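Local coordinates for C2 toxin component I (Clostridium botulinum, PDB 2J3X), which serves as the ADP-ribosyltransferase half of the binary C2 toxin, probably modifying actin in cells it enters with help from a separate binding component, at residues P7-N12 / D97-V102; K23-R28 / F172-L177; V102-K107 / S145-G150; L149-N154 / E181-L186. The protein carries 2 engineered substitutions. One frame throughout, in Å; residues are numbered along the deposited sequence.

Interaction 1 of 4, residues P7-N12 / D97-V102; sequences PIDFIN and DAIGYV
Ile8 joins the start of strand 98-102 through two backbone hydrogen bonds. Ile8 N donates to Asp97 O at 2.8 Å, and Ile8 O accepts from Ile99 N at 2.9 Å with an N-H...O angle of 163°. The two segments run in nearly the same direction, 23° apart end to end, yet they make only one beta bridge, Ile8 with Ala98. Beyond the bridge, where Phe10 N would next pair with Ile99 O, a water stands between them, accepting from the first and donating to the second. Asp9 CG is anti to the backbone N (chi1 -177°), and OD1 of that carboxylate accepts from Ile11 N at 3.0 Å, forming an Asx turn.

Apolar contact centres on Ile99. Its CD1 reaches Pro7 CG at 3.8 Å, the two side chains lying side by side and pointing the same way. Ile11 and Tyr101 meet tip to tip, with Ile11 CD1 3.8 Å from Tyr101 CZ and obliquely placed to the ring; the phenol oxygen itself bonds to Asp153. Separately, the Ile99 CD1 methyl makes a van der Waals contact with a polar atom, Asp9 OD2, at 3.6 Å. Asp97 is turned to other partners, forming a salt bridge with Arg167.

In this ADP-ribosyltransferase-type domain, the N-terminal segment thus pairs by a single parallel-running bridge with the start of strand 98-102, on the edge that strand 147-150 uses further along.

Interaction 2 of 4, residues K23-R28 / F172-L177; sequences KEEEKR and FDYGVL
Glu25 and Tyr174 supply the one hydrogen bond between helix 23-28 and segment 172-177: Tyr174 OH donates to Glu25 OE1 at 2.9 Å. The two side chains cross at about a right angle. OE1 lies in the plane of the phenol ring at its edge, whereas the hydroxyl approaches from above the carboxylate plane, 37° out of it. Glu25 is bent at chi2 (-61°), which sets CD; its other oxygen, OE2, forms a salt bridge with Arg28 NH1 at 3.2 Å.

Packing is carried by Val176, whose side chain points at the helix. Its CG2 meets Glu25 CB at 3.8 Å and its CG1 meets Glu26 CG at the same separation, and that CG also lies 3.4 Å from Val176 O. The helix side of the packing against Val176 is thus largely methylene. It is a helix laid across strand 175-178, an outermost strand of the eight-stranded mixed sheet, with local axes 7.8 Å apart and at 134° in direction.

The remaining charges are paired mostly on the helix itself. Lys23 NZ engages the syn lone pair of Glu26 OE1 at 2.8 Å and also bonds to Asn178. Glu24 bridges weakly to Arg28 through OE2 and NE, its CG sitting over one face of the guanidinium, 3.7 Å above the plane. Arg28 NH1 also forms a salt bridge with a sulfate, probably from the crystallisation liquor.

Interaction 3 of 4, residues V102-K107 / S145-G150; sequences VNFTPK and SFISLG. With SO4 (sulfate ion), chain P.
Val102 and Leu149 form an antiparallel non-hydrogen-bonded pair with CA atoms 4.6 Å apart, after which the pairing fades into a weak bond from Asn103 N to Ser148 O (3.3 Å, 136°). There the chain bends away in an inverse gamma turn centred on Asn103, closed by Phe104 N on Val102 O. The Asn103 side chain then takes over. Its CG lies between the backbone N and the carbonyl carbon (chi1 58°), and OD1 accepts from Ser148 N at 2.9 Å in a nearly straight bond of 172°, although the donor stands above the amide plane. Asn103 ND2 donates at 3.0 Å to a water that donates to Phe146 O, and makes a weak hydrogen bond to a sulfate oxygen, the ion probably coming from the crystallisation liquor; Thr51 and Lys50 also hold it, and Lys50 reaches Ser148 OG.

On the other side of the backbone the contact is apolar. Val102 CG1 packs against Leu149 CD1 and Ile147 CD1, each at 3.8 Å, and the latter methyl also meets Phe104 CE1 at 3.9 Å.

The chemistry implies that one amide stands in for a strand partner: its oxygen satisfies a backbone N-H of strand 147-150 where strand 98-102 ends, while its nitrogen serves water and anion.

Interaction 4 of 4, residues L149-N154 / E181-L186; sequences LGLNDN and ETVSLL
Leu151 lies against Val183 and Leu185 just beyond the end of strand 147-150, its own N bonding to Val183 O at 2.9 Å. From there CB and then CG each pass 3.5 Å from Val183 O. A chi2 of 179° carries CD1 straight on to Val183 CG1 at 3.8 Å, whereas the other branch, CD2, approaches Leu185 CG at 4.2 Å, these two side chains crossing at about a right angle. Trp21 of helix 15-30 also touches the leucine.

Strands 147-150 and 183-187 are an antiparallel pair. Leu149 and Leu185 exchange two backbone hydrogen bonds, and their side chains lie side by side, Leu149 CD2 to Leu185 CD1 3.8 Å. Gly150 faces Ser184 in the next, non-hydrogen-bonded pair, leaving Ser184 OG 3.7 Å from Gly150 CA.

Past Leu151 the chains part and polar side chains bridge them. Asn152 OD1 accepts from Asn154 N in an Asx turn and from a water; its ND2 goes to Glu15. Asn154 ND2 donates to Glu181 O at 2.9 Å, which lies close to its amide plane. The contact therefore grades from hydrocarbon and regular strand bonding to side-chain amides beyond the paired region: buried Asn152 through the water to Val183 N, exposed Asn154 directly to Glu181 O.

Interactions 1, 3 and 4 share neighbouring strands of one mixed sheet: 98-102 pairs with 147-150, which pairs with 183-187. Interaction 2 adds a helix over the next and outermost strand, 175-178, tied to 183-187 by backbone bonds at Gly175 and Leu177. Interaction 3 lies nearest the chain's centre, its own centre about 13 Å from that of the chain, the others' 24 to 26 Å. Interactions 2, 3 and 4 are largely buried and interaction 1 only partly so. Backbone bonding dominates 1 and 4, an asparagine side chain 3, and a carboxylate-phenol bond with valine packing against methylenes 2. Interactions 1 and 4 meet where Tyr101 O faces Gly150 N; 3 and 4 share Leu149 and Gly150.

Interaction 1 of 4, residues P7-N12 / D97-V102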
loop_
_atom_site.group_PDB
_atom_site.type_symbol
_atom_site.label_atom_id
_atom_site.label_comp_id
_atom_site.label_asym_id
_atom_site.label_seq_id
_atom_site.Cartn_x
_atom_site.Cartn_y
_atom_site.Cartn_z
ATOM N N PRO A 7 -4.083 9.775 -27.757
ATOM C CA PRO A 7 -4.547 9.030 -26.563
ATOM C C PRO A 7 -6.083 9.059 -26.427
ATOM O O PRO A 7 -6.760 9.948 -27.033
ATOM C CB PRO A 7 -3.889 9.778 -25.396
ATOM C CG PRO A 7 -3.523 11.154 -25.929
ATOM C CD PRO A 7 -3.318 10.994 -27.420
ATOM N N ILE A 8 -6.638 8.085 -25.689
ATOM C CA ILE A 8 -8.033 8.132 -25.288
ATOM C C ILE A 8 -8.140 9.361 -24.388
ATOM O O ILE A 8 -7.398 9.482 -23.378
ATOM C CB ILE A 8 -8.414 6.848 -24.558
ATOM C CG1 ILE A 8 -8.286 5.652 -25.521
ATOM C CG2 ILE A 8 -9.838 6.968 -23.880
ATOM C CD1 ILE A 8 -8.104 4.301 -24.803
ATOM N N ASP A 9 -8.972 10.337 -24.766
ATOM C CA ASP A 9 -9.079 11.526 -23.892
ATOM C C ASP A 9 -10.430 12.156 -24.165
ATOM O O ASP A 9 -10.601 12.835 -25.188
ATOM C CB ASP A 9 -7.927 12.502 -24.147
ATOM C CG ASP A 9 -7.947 13.706 -23.223
ATOM O OD1 ASP A 9 -8.960 13.947 -22.534
ATOM O OD2 ASP A 9 -6.938 14.453 -23.188
ATOM N N PHE A 10 -11.370 11.899 -23.266
ATOM C CA PHE A 10 -12.735 12.423 -23.368
ATOM C C PHE A 10 -12.931 13.676 -22.538
ATOM O O PHE A 10 -14.047 14.175 -22.437
ATOM C CB PHE A 10 -13.755 11.332 -23.022
ATOM C CG PHE A 10 -13.911 10.339 -24.113
ATOM C CD1 PHE A 10 -14.621 10.690 -25.274
ATOM C CD2 PHE A 10 -13.315 9.061 -24.040
ATOM C CE1 PHE A 10 -14.731 9.797 -26.358
ATOM C CE2 PHE A 10 -13.442 8.161 -25.159
ATOM C CZ PHE A 10 -14.152 8.547 -26.269
ATOM N N ILE A 11 -11.846 14.245 -22.000
ATOM C CA ILE A 11 -12.041 15.439 -21.186
ATOM C C ILE A 11 -12.447 16.600 -22.082
ATOM O O ILE A 11 -11.795 16.839 -23.107
ATOM C CB ILE A 11 -10.782 15.815 -20.374
ATOM C CG1 ILE A 11 -10.497 14.657 -19.379
ATOM C CG2 ILE A 11 -10.977 17.182 -19.655
ATOM C CD1 ILE A 11 -9.049 14.744 -18.764
ATOM N N ASN A 12 -13.558 17.245 -21.718
ATOM C CA ASN A 12 -14.077 18.371 -22.496
ATOM C C ASN A 12 -14.735 17.970 -23.816
ATOM O O ASN A 12 -15.006 18.824 -24.621
ATOM C CB ASN A 12 -13.017 19.500 -22.711
ATOM C CG ASN A 12 -13.671 20.882 -22.887
ATOM O OD1 ASN A 12 -14.648 21.197 -22.179
ATOM N ND2 ASN A 12 -13.182 21.705 -23.820
ATOM N N ASP A 97 -2.555 5.198 -25.192
ATOM C CA ASP A 97 -2.516 5.736 -23.819
ATOM C C ASP A 97 -3.918 6.239 -23.471
ATOM O O ASP A 97 -4.726 6.484 -24.368
ATOM C CB ASP A 97 -1.575 6.917 -23.722
ATOM C CG ASP A 97 -0.095 6.555 -23.817
ATOM O OD1 ASP A 97 0.286 5.363 -23.946
ATOM O OD2 ASP A 97 0.694 7.521 -23.708
ATOM N N ALA A 98 -4.217 6.440 -22.173
ATOM C CA ALA A 98 -5.551 6.927 -21.810
ATOM C C ALA A 98 -5.302 7.981 -20.759
ATOM O O ALA A 98 -4.497 7.766 -19.855
ATOM C CB ALA A 98 -6.416 5.795 -21.237
ATOM N N ILE A 99 -5.999 9.108 -20.874
ATOM C CA ILE A 99 -5.838 10.199 -19.909
ATOM C C ILE A 99 -7.157 10.290 -19.122
ATOM O O ILE A 99 -8.240 10.257 -19.703
ATOM C CB ILE A 99 -5.591 11.505 -20.655
ATOM C CG1 ILE A 99 -4.220 11.410 -21.385
ATOM C CG2 ILE A 99 -5.614 12.718 -19.701
ATOM C CD1 ILE A 99 -4.057 12.471 -22.394
ATOM N N GLY A 100 -7.068 10.489 -17.807
ATOM C CA GLY A 100 -8.302 10.668 -17.052
ATOM C C GLY A 100 -7.952 10.849 -15.577
ATOM O O GLY A 100 -6.827 11.195 -15.251
ATOM N N TYR A 101 -8.930 10.658 -14.712
ATOM C CA TYR A 101 -8.818 11.072 -13.315
ATOM C C TYR A 101 -8.863 9.824 -12.461
ATOM O O TYR A 101 -9.856 9.052 -12.527
ATOM C CB TYR A 101 -9.995 11.934 -12.945
ATOM C CG TYR A 101 -10.117 13.187 -13.754
ATOM C CD1 TYR A 101 -9.071 14.122 -13.782
ATOM C CD2 TYR A 101 -11.284 13.439 -14.516
ATOM C CE1 TYR A 101 -9.213 15.338 -14.521
ATOM C CE2 TYR A 101 -11.409 14.649 -15.289
ATOM C CZ TYR A 101 -10.380 15.566 -15.278
ATOM O OH TYR A 101 -10.460 16.756 -16.006
ATOM N N VAL A 102 -7.829 9.602 -11.660
ATOM C CA VAL A 102 -7.853 8.406 -10.813
ATOM C C VAL A 102 -8.586 8.628 -9.489
ATOM O O VAL A 102 -8.632 9.732 -8.963
ATOM C CB VAL A 102 -6.421 7.821 -10.567
ATOM C CG1 VAL A 102 -5.914 7.101 -11.822
ATOM C CG2 VAL A 102 -5.405 8.901 -10.198
HETATM O O HOH W 1 -10.506 10.537 -21.069
#

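Interaction 2 of 4, residues K23-R28 / F172-L177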
loop_
_atom_site.group_PDB
_atom_site.type_symbol
_atom_site.label_atom_id
_atom_site.label_comp_id
_atom_site.label_asym_id
_atom_site.label_seq_id
_atom_site.Cartn_x
_atom_site.Cartn_y
_atom_site.Cartn_z
ATOM N N LYS A 23 -19.714 1.971 -24.171
ATOM C CA LYS A 23 -20.535 0.807 -24.539
ATOM C C LYS A 23 -19.851 -0.107 -25.546
ATOM O O LYS A 23 -19.942 -1.335 -25.421
ATOM C CB LYS A 23 -21.908 1.269 -25.089
ATOM C CG LYS A 23 -22.802 2.034 -24.093
ATOM C CD LYS A 23 -22.744 1.570 -22.581
ATOM C CE LYS A 23 -23.540 0.257 -22.326
ATOM N NZ LYS A 23 -23.441 -0.206 -20.916
ATOM N N GLU A 24 -19.200 0.478 -26.551
ATOM C CA GLU A 24 -18.520 -0.259 -27.644
ATOM C C GLU A 24 -17.352 -1.039 -27.020
ATOM O O GLU A 24 -17.108 -2.207 -27.322
ATOM C CB GLU A 24 -18.005 0.737 -28.676
ATOM C CG GLU A 24 -17.263 0.176 -29.866
ATOM C CD GLU A 24 -18.078 -0.800 -30.715
ATOM O OE1 GLU A 24 -19.321 -0.810 -30.634
ATOM O OE2 GLU A 24 -17.441 -1.552 -31.500
ATOM N N GLU A 25 -16.670 -0.400 -26.078
ATOM C CA GLU A 25 -15.486 -1.035 -25.513
ATOM C C GLU A 25 -15.903 -2.147 -24.561
ATOM O O GLU A 25 -15.228 -3.179 -24.501
ATOM C CB GLU A 25 -14.684 0.055 -24.782
ATOM C CG GLU A 25 -13.890 1.040 -25.723
ATOM C CD GLU A 25 -12.854 0.349 -26.585
ATOM O OE1 GLU A 25 -12.216 -0.607 -26.072
ATOM O OE2 GLU A 25 -12.710 0.690 -27.796
ATOM N N GLU A 26 -16.950 -1.933 -23.779
ATOM C CA GLU A 26 -17.539 -2.992 -22.938
ATOM C C GLU A 26 -17.987 -4.212 -23.772
ATOM O O GLU A 26 -17.751 -5.368 -23.405
ATOM C CB GLU A 26 -18.729 -2.477 -22.165
ATOM C CG GLU A 26 -18.376 -1.410 -21.101
ATOM C CD GLU A 26 -19.592 -0.586 -20.620
ATOM O OE1 GLU A 26 -20.720 -0.852 -21.078
ATOM O OE2 GLU A 26 -19.418 0.322 -19.759
ATOM N N LYS A 27 -18.601 -3.939 -24.920
ATOM C CA LYS A 27 -19.072 -4.996 -25.825
ATOM C C LYS A 27 -17.859 -5.797 -26.301
ATOM O O LYS A 27 -17.875 -7.026 -26.289
ATOM C CB LYS A 27 -19.842 -4.368 -27.010
ATOM C CG LYS A 27 -19.948 -5.211 -28.288
ATOM C CD LYS A 27 -20.485 -4.298 -29.448
ATOM C CE LYS A 27 -20.294 -4.910 -30.825
ATOM N NZ LYS A 27 -19.271 -4.177 -31.678
ATOM N N ARG A 28 -16.805 -5.101 -26.746
ATOM C CA ARG A 28 -15.580 -5.767 -27.208
ATOM C C ARG A 28 -14.965 -6.623 -26.082
ATOM O O ARG A 28 -14.546 -7.771 -26.327
ATOM C CB ARG A 28 -14.543 -4.773 -27.735
ATOM C CG ARG A 28 -15.023 -4.049 -29.021
ATOM C CD ARG A 28 -14.059 -2.953 -29.459
ATOM N NE ARG A 28 -14.472 -2.338 -30.722
ATOM C CZ ARG A 28 -13.869 -1.278 -31.291
ATOM N NH1 ARG A 28 -12.814 -0.666 -30.711
ATOM N NH2 ARG A 28 -14.317 -0.806 -32.445
ATOM N N PHE A 172 -1.336 -1.540 -21.093
ATOM C CA PHE A 172 -1.835 -1.890 -19.746
ATOM C C PHE A 172 -3.199 -2.555 -19.806
ATOM O O PHE A 172 -4.005 -2.237 -20.647
ATOM C CB PHE A 172 -1.947 -0.642 -18.894
ATOM C CG PHE A 172 -0.706 -0.267 -18.186
ATOM C CD1 PHE A 172 0.546 -0.414 -18.798
ATOM C CD2 PHE A 172 -0.787 0.329 -16.935
ATOM C CE1 PHE A 172 1.708 0.013 -18.144
ATOM C CE2 PHE A 172 0.376 0.769 -16.295
ATOM C CZ PHE A 172 1.602 0.592 -16.899
ATOM N N ASP A 173 -3.457 -3.517 -18.905
ATOM C CA ASP A 173 -4.730 -4.228 -18.859
ATOM C C ASP A 173 -5.792 -3.263 -18.431
ATOM O O ASP A 173 -5.535 -2.349 -17.621
ATOM C CB ASP A 173 -4.697 -5.336 -17.789
ATOM C CG ASP A 173 -3.627 -6.379 -18.048
ATOM O OD1 ASP A 173 -3.227 -6.609 -19.203
ATOM O OD2 ASP A 173 -3.138 -6.965 -17.063
ATOM N N TYR A 174 -6.999 -3.455 -18.948
ATOM C CA TYR A 174 -8.118 -2.590 -18.608
ATOM C C TYR A 174 -9.456 -3.187 -18.900
ATOM O O TYR A 174 -9.595 -4.038 -19.788
ATOM C CB TYR A 174 -8.041 -1.210 -19.291
ATOM C CG TYR A 174 -8.495 -1.244 -20.749
ATOM C CD1 TYR A 174 -7.695 -1.854 -21.708
ATOM C CD2 TYR A 174 -9.698 -0.624 -21.156
ATOM C CE1 TYR A 174 -8.091 -1.901 -23.077
ATOM C CE2 TYR A 174 -10.116 -0.642 -22.517
ATOM C CZ TYR A 174 -9.302 -1.290 -23.453
ATOM O OH TYR A 174 -9.660 -1.299 -24.782
ATOM N N GLY A 175 -10.441 -2.690 -18.161
ATOM C CA GLY A 175 -11.828 -2.931 -18.384
ATOM C C GLY A 175 -12.484 -1.588 -18.505
ATOM O O GLY A 175 -11.831 -0.545 -18.295
ATOM N N VAL A 176 -13.750 -1.611 -18.883
ATOM C CA VAL A 176 -14.543 -0.384 -18.990
ATOM C C VAL A 176 -15.809 -0.531 -18.206
ATOM O O VAL A 176 -16.518 -1.555 -18.304
ATOM C CB VAL A 176 -14.845 -0.000 -20.479
ATOM C CG1 VAL A 176 -15.763 1.256 -20.509
ATOM C CG2 VAL A 176 -13.506 0.272 -21.211
ATOM N N LEU A 177 -16.102 0.506 -17.417
ATOM C CA LEU A 177 -17.313 0.541 -16.651
ATOM C C LEU A 177 -18.094 1.801 -16.971
ATOM O O LEU A 177 -17.498 2.828 -17.250
ATOM C CB LEU A 177 -16.945 0.595 -15.176
ATOM C CG LEU A 177 -16.199 -0.597 -14.561
ATOM C CD1 LEU A 177 -16.048 -0.289 -13.072
ATOM C CD2 LEU A 177 -16.920 -1.954 -14.822
#

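Interaction 3 of 4, residues V102-K107 / S145-G150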
loop_
_atom_site.group_PDB
_atom_site.type_symbol
_atom_site.label_atom_id
_atom_site.label_comp_id
_atom_site.label_asym_id
_atom_site.label_seq_id
_atom_site.Cartn_x
_atom_site.Cartn_y
_atom_site.Cartn_z
ATOM N N VAL A 102 -7.829 9.602 -11.660
ATOM C CA VAL A 102 -7.853 8.406 -10.813
ATOM C C VAL A 102 -8.586 8.628 -9.489
ATOM O O VAL A 102 -8.632 9.732 -8.963
ATOM C CB VAL A 102 -6.421 7.821 -10.567
ATOM C CG1 VAL A 102 -5.914 7.101 -11.822
ATOM C CG2 VAL A 102 -5.405 8.901 -10.198
ATOM N N ASN A 103 -9.180 7.571 -8.953
ATOM C CA ASN A 103 -10.001 7.731 -7.742
ATOM C C ASN A 103 -9.144 7.768 -6.461
ATOM O O ASN A 103 -9.069 6.751 -5.738
ATOM C CB ASN A 103 -11.111 6.693 -7.705
ATOM C CG ASN A 103 -10.619 5.239 -7.756
ATOM O OD1 ASN A 103 -9.574 4.872 -8.358
ATOM N ND2 ASN A 103 -11.433 4.373 -7.169
ATOM N N PHE A 104 -8.444 8.890 -6.218
ATOM C CA PHE A 104 -7.760 9.133 -4.904
ATOM C C PHE A 104 -8.439 10.291 -4.221
ATOM O O PHE A 104 -8.563 11.374 -4.842
ATOM C CB PHE A 104 -6.275 9.478 -5.019
ATOM C CG PHE A 104 -5.404 8.311 -5.227
ATOM C CD1 PHE A 104 -5.231 7.759 -6.518
ATOM C CD2 PHE A 104 -4.665 7.807 -4.167
ATOM C CE1 PHE A 104 -4.392 6.669 -6.708
ATOM C CE2 PHE A 104 -3.873 6.690 -4.339
ATOM C CZ PHE A 104 -3.717 6.124 -5.599
ATOM N N THR A 105 -8.845 10.101 -2.960
ATOM C CA THR A 105 -9.302 11.210 -2.104
ATOM C C THR A 105 -8.147 11.824 -1.347
ATOM O O THR A 105 -7.048 11.218 -1.303
ATOM C CB THR A 105 -10.316 10.689 -1.041
ATOM O OG1 THR A 105 -9.643 9.728 -0.242
ATOM C CG2 THR A 105 -11.494 10.012 -1.736
ATOM N N PRO A 106 -8.345 13.017 -0.726
ATOM C CA PRO A 106 -7.247 13.536 0.118
ATOM C C PRO A 106 -6.760 12.526 1.159
ATOM O O PRO A 106 -5.553 12.391 1.310
ATOM C CB PRO A 106 -7.856 14.777 0.786
ATOM C CG PRO A 106 -8.928 15.253 -0.241
ATOM C CD PRO A 106 -9.483 13.967 -0.833
ATOM N N LYS A 107 -7.671 11.812 1.828
ATOM C CA LYS A 107 -7.200 10.858 2.879
ATOM C C LYS A 107 -6.258 9.821 2.291
ATOM O O LYS A 107 -5.285 9.428 2.941
ATOM C CB LYS A 107 -8.364 10.104 3.574
ATOM C CG LYS A 107 -9.051 10.911 4.621
ATOM C CD LYS A 107 -10.379 10.251 4.980
ATOM C CE LYS A 107 -11.101 11.107 6.041
ATOM N NZ LYS A 107 -12.251 10.421 6.748
ATOM N N SER A 145 -6.691 -1.564 -4.066
ATOM C CA SER A 145 -7.799 -2.181 -4.792
ATOM C C SER A 145 -7.573 -1.915 -6.280
ATOM O O SER A 145 -6.563 -1.336 -6.652
ATOM C CB SER A 145 -9.150 -1.577 -4.382
ATOM O OG SER A 145 -9.169 -0.167 -4.699
ATOM N N PHE A 146 -8.503 -2.386 -7.106
ATOM C CA PHE A 146 -8.543 -1.950 -8.508
ATOM C C PHE A 146 -8.619 -0.430 -8.493
ATOM O O PHE A 146 -9.221 0.157 -7.568
ATOM C CB PHE A 146 -9.805 -2.486 -9.153
ATOM C CG PHE A 146 -9.886 -3.975 -9.082
ATOM C CD1 PHE A 146 -9.024 -4.777 -9.870
ATOM C CD2 PHE A 146 -10.760 -4.570 -8.172
ATOM C CE1 PHE A 146 -9.087 -6.202 -9.806
ATOM C CE2 PHE A 146 -10.841 -5.988 -8.095
ATOM C CZ PHE A 146 -10.023 -6.795 -8.903
ATOM N N ILE A 147 -8.051 0.187 -9.514
ATOM C CA ILE A 147 -8.059 1.636 -9.642
ATOM C C ILE A 147 -8.991 1.994 -10.803
ATOM O O ILE A 147 -9.107 1.225 -11.786
ATOM C CB ILE A 147 -6.599 2.153 -9.784
ATOM C CG1 ILE A 147 -6.481 3.655 -9.581
ATOM C CG2 ILE A 147 -5.985 1.692 -11.108
ATOM C CD1 ILE A 147 -5.009 4.152 -9.655
ATOM N N SER A 148 -9.745 3.085 -10.652
ATOM C CA SER A 148 -10.699 3.506 -11.687
ATOM C C SER A 148 -10.155 4.762 -12.324
ATOM O O SER A 148 -9.597 5.599 -11.627
ATOM C CB SER A 148 -12.043 3.821 -11.061
ATOM O OG SER A 148 -12.646 2.645 -10.505
ATOM N N LEU A 149 -10.286 4.899 -13.641
ATOM C CA LEU A 149 -9.837 6.114 -14.325
ATOM C C LEU A 149 -11.060 6.771 -14.958
ATOM O O LEU A 149 -11.561 6.252 -15.984
ATOM C CB LEU A 149 -8.825 5.767 -15.410
ATOM C CG LEU A 149 -8.229 7.008 -16.098
ATOM C CD1 LEU A 149 -7.018 7.664 -15.368
ATOM C CD2 LEU A 149 -7.789 6.658 -17.562
ATOM N N GLY A 150 -11.579 7.830 -14.340
ATOM C CA GLY A 150 -12.778 8.539 -14.871
ATOM C C GLY A 150 -12.380 9.285 -16.139
ATOM O O GLY A 150 -11.325 9.895 -16.188
HETATM S S SO4 P . -14.876 2.631 -4.681
HETATM O O1 SO4 P . -15.725 2.333 -5.841
HETATM O O2 SO4 P . -14.154 1.443 -4.195
HETATM O O3 SO4 P . -13.876 3.645 -5.031
HETATM O O4 SO4 P . -15.765 3.040 -3.586
HETATM O O HOH W 2 -11.527 1.543 -8.048
#

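Interaction 4 of 4, residues L149-N154 / E181-L186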
loop_
_atom_site.group_PDB
_atom_site.type_symbol
_atom_site.label_atom_id
_atom_site.label_comp_id
_atom_site.label_asym_id
_atom_site.label_seq_id
_atom_site.Cartn_x
_atom_site.Cartn_y
_atom_site.Cartn_z
ATOM N N LEU A 149 -10.286 4.899 -13.641
ATOM C CA LEU A 149 -9.837 6.114 -14.325
ATOM C C LEU A 149 -11.060 6.771 -14.958
ATOM O O LEU A 149 -11.561 6.252 -15.984
ATOM C CB LEU A 149 -8.825 5.767 -15.410
ATOM C CG LEU A 149 -8.229 7.008 -16.098
ATOM C CD1 LEU A 149 -7.018 7.664 -15.368
ATOM C CD2 LEU A 149 -7.789 6.658 -17.562
ATOM N N GLY A 150 -11.579 7.830 -14.340
ATOM C CA GLY A 150 -12.778 8.539 -14.871
ATOM C C GLY A 150 -12.380 9.285 -16.139
ATOM O O GLY A 150 -11.325 9.895 -16.188
ATOM N N LEU A 151 -13.215 9.201 -17.180
ATOM C CA LEU A 151 -12.779 9.684 -18.480
ATOM C C LEU A 151 -13.178 11.106 -18.790
ATOM O O LEU A 151 -12.646 11.690 -19.740
ATOM C CB LEU A 151 -13.282 8.771 -19.621
ATOM C CG LEU A 151 -12.660 7.373 -19.506
ATOM C CD1 LEU A 151 -13.197 6.482 -20.632
ATOM C CD2 LEU A 151 -11.146 7.415 -19.519
ATOM N N ASN A 152 -14.083 11.683 -18.003
ATOM C CA ASN A 152 -14.408 13.088 -18.232
ATOM C C ASN A 152 -14.813 13.787 -16.938
ATOM O O ASN A 152 -14.793 13.146 -15.856
ATOM C CB ASN A 152 -15.481 13.274 -19.340
ATOM C CG ASN A 152 -16.831 12.673 -18.970
ATOM O OD1 ASN A 152 -17.195 12.621 -17.794
ATOM N ND2 ASN A 152 -17.584 12.192 -19.976
ATOM N N ASP A 153 -15.173 15.075 -17.031
ATOM C CA ASP A 153 -15.352 15.819 -15.749
ATOM C C ASP A 153 -16.601 15.383 -14.983
ATOM O O ASP A 153 -16.778 15.794 -13.823
ATOM C CB ASP A 153 -15.352 17.339 -15.934
ATOM C CG ASP A 153 -14.011 17.888 -16.307
ATOM O OD1 ASP A 153 -13.034 17.138 -16.531
ATOM O OD2 ASP A 153 -13.947 19.138 -16.391
ATOM N N ASN A 154 -17.477 14.576 -15.600
ATOM C CA ASN A 154 -18.605 14.008 -14.859
ATOM C C ASN A 154 -18.134 13.105 -13.729
ATOM O O ASN A 154 -18.896 12.828 -12.785
ATOM C CB ASN A 154 -19.572 13.249 -15.782
ATOM C CG ASN A 154 -20.410 14.181 -16.615
ATOM O OD1 ASN A 154 -20.405 15.396 -16.399
ATOM N ND2 ASN A 154 -21.105 13.641 -17.596
ATOM N N GLU A 181 -23.975 8.766 -16.128
ATOM C CA GLU A 181 -23.276 9.971 -16.581
ATOM C C GLU A 181 -21.745 9.859 -16.627
ATOM O O GLU A 181 -21.068 10.769 -17.138
ATOM C CB GLU A 181 -23.684 11.186 -15.758
ATOM C CG GLU A 181 -25.161 11.629 -15.947
ATOM C CD GLU A 181 -25.498 12.166 -17.346
ATOM O OE1 GLU A 181 -24.686 12.037 -18.301
ATOM O OE2 GLU A 181 -26.609 12.736 -17.492
ATOM N N THR A 182 -21.217 8.767 -16.086
ATOM C CA THR A 182 -19.764 8.579 -16.062
ATOM C C THR A 182 -19.309 7.367 -16.857
ATOM O O THR A 182 -19.998 6.344 -16.946
ATOM C CB THR A 182 -19.120 8.445 -14.641
ATOM O OG1 THR A 182 -19.472 7.194 -14.071
ATOM C CG2 THR A 182 -19.492 9.611 -13.701
ATOM N N VAL A 183 -18.087 7.479 -17.365
ATOM C CA VAL A 183 -17.440 6.370 -18.032
ATOM C C VAL A 183 -16.045 6.239 -17.425
ATOM O O VAL A 183 -15.361 7.249 -17.263
ATOM C CB VAL A 183 -17.337 6.659 -19.559
ATOM C CG1 VAL A 183 -16.827 5.411 -20.305
ATOM C CG2 VAL A 183 -18.694 7.098 -20.089
ATOM N N SER A 184 -15.613 5.016 -17.120
ATOM C CA SER A 184 -14.315 4.819 -16.460
ATOM C C SER A 184 -13.597 3.583 -16.976
ATOM O O SER A 184 -14.223 2.592 -17.402
ATOM C CB SER A 184 -14.475 4.662 -14.922
ATOM O OG SER A 184 -15.132 5.775 -14.364
ATOM N N LEU A 185 -12.290 3.635 -16.949
ATOM C CA LEU A 185 -11.529 2.374 -17.109
ATOM C C LEU A 185 -11.385 1.755 -15.720
ATOM O O LEU A 185 -11.387 2.459 -14.716
ATOM C CB LEU A 185 -10.130 2.586 -17.665
ATOM C CG LEU A 185 -9.969 3.459 -18.934
ATOM C CD1 LEU A 185 -8.583 3.437 -19.467
ATOM C CD2 LEU A 185 -10.988 2.982 -20.012
ATOM N N LEU A 186 -11.213 0.445 -15.698
ATOM C CA LEU A 186 -10.891 -0.264 -14.475
ATOM C C LEU A 186 -9.509 -0.839 -14.723
ATOM O O LEU A 186 -9.288 -1.493 -15.754
ATOM C CB LEU A 186 -11.919 -1.400 -14.261
ATOM C CG LEU A 186 -11.712 -2.071 -12.886
ATOM C CD1 LEU A 186 -11.987 -1.097 -11.755
ATOM C CD2 LEU A 186 -12.621 -3.283 -12.798
HETATM O O HOH W 3 -16.836 10.108 -16.661
#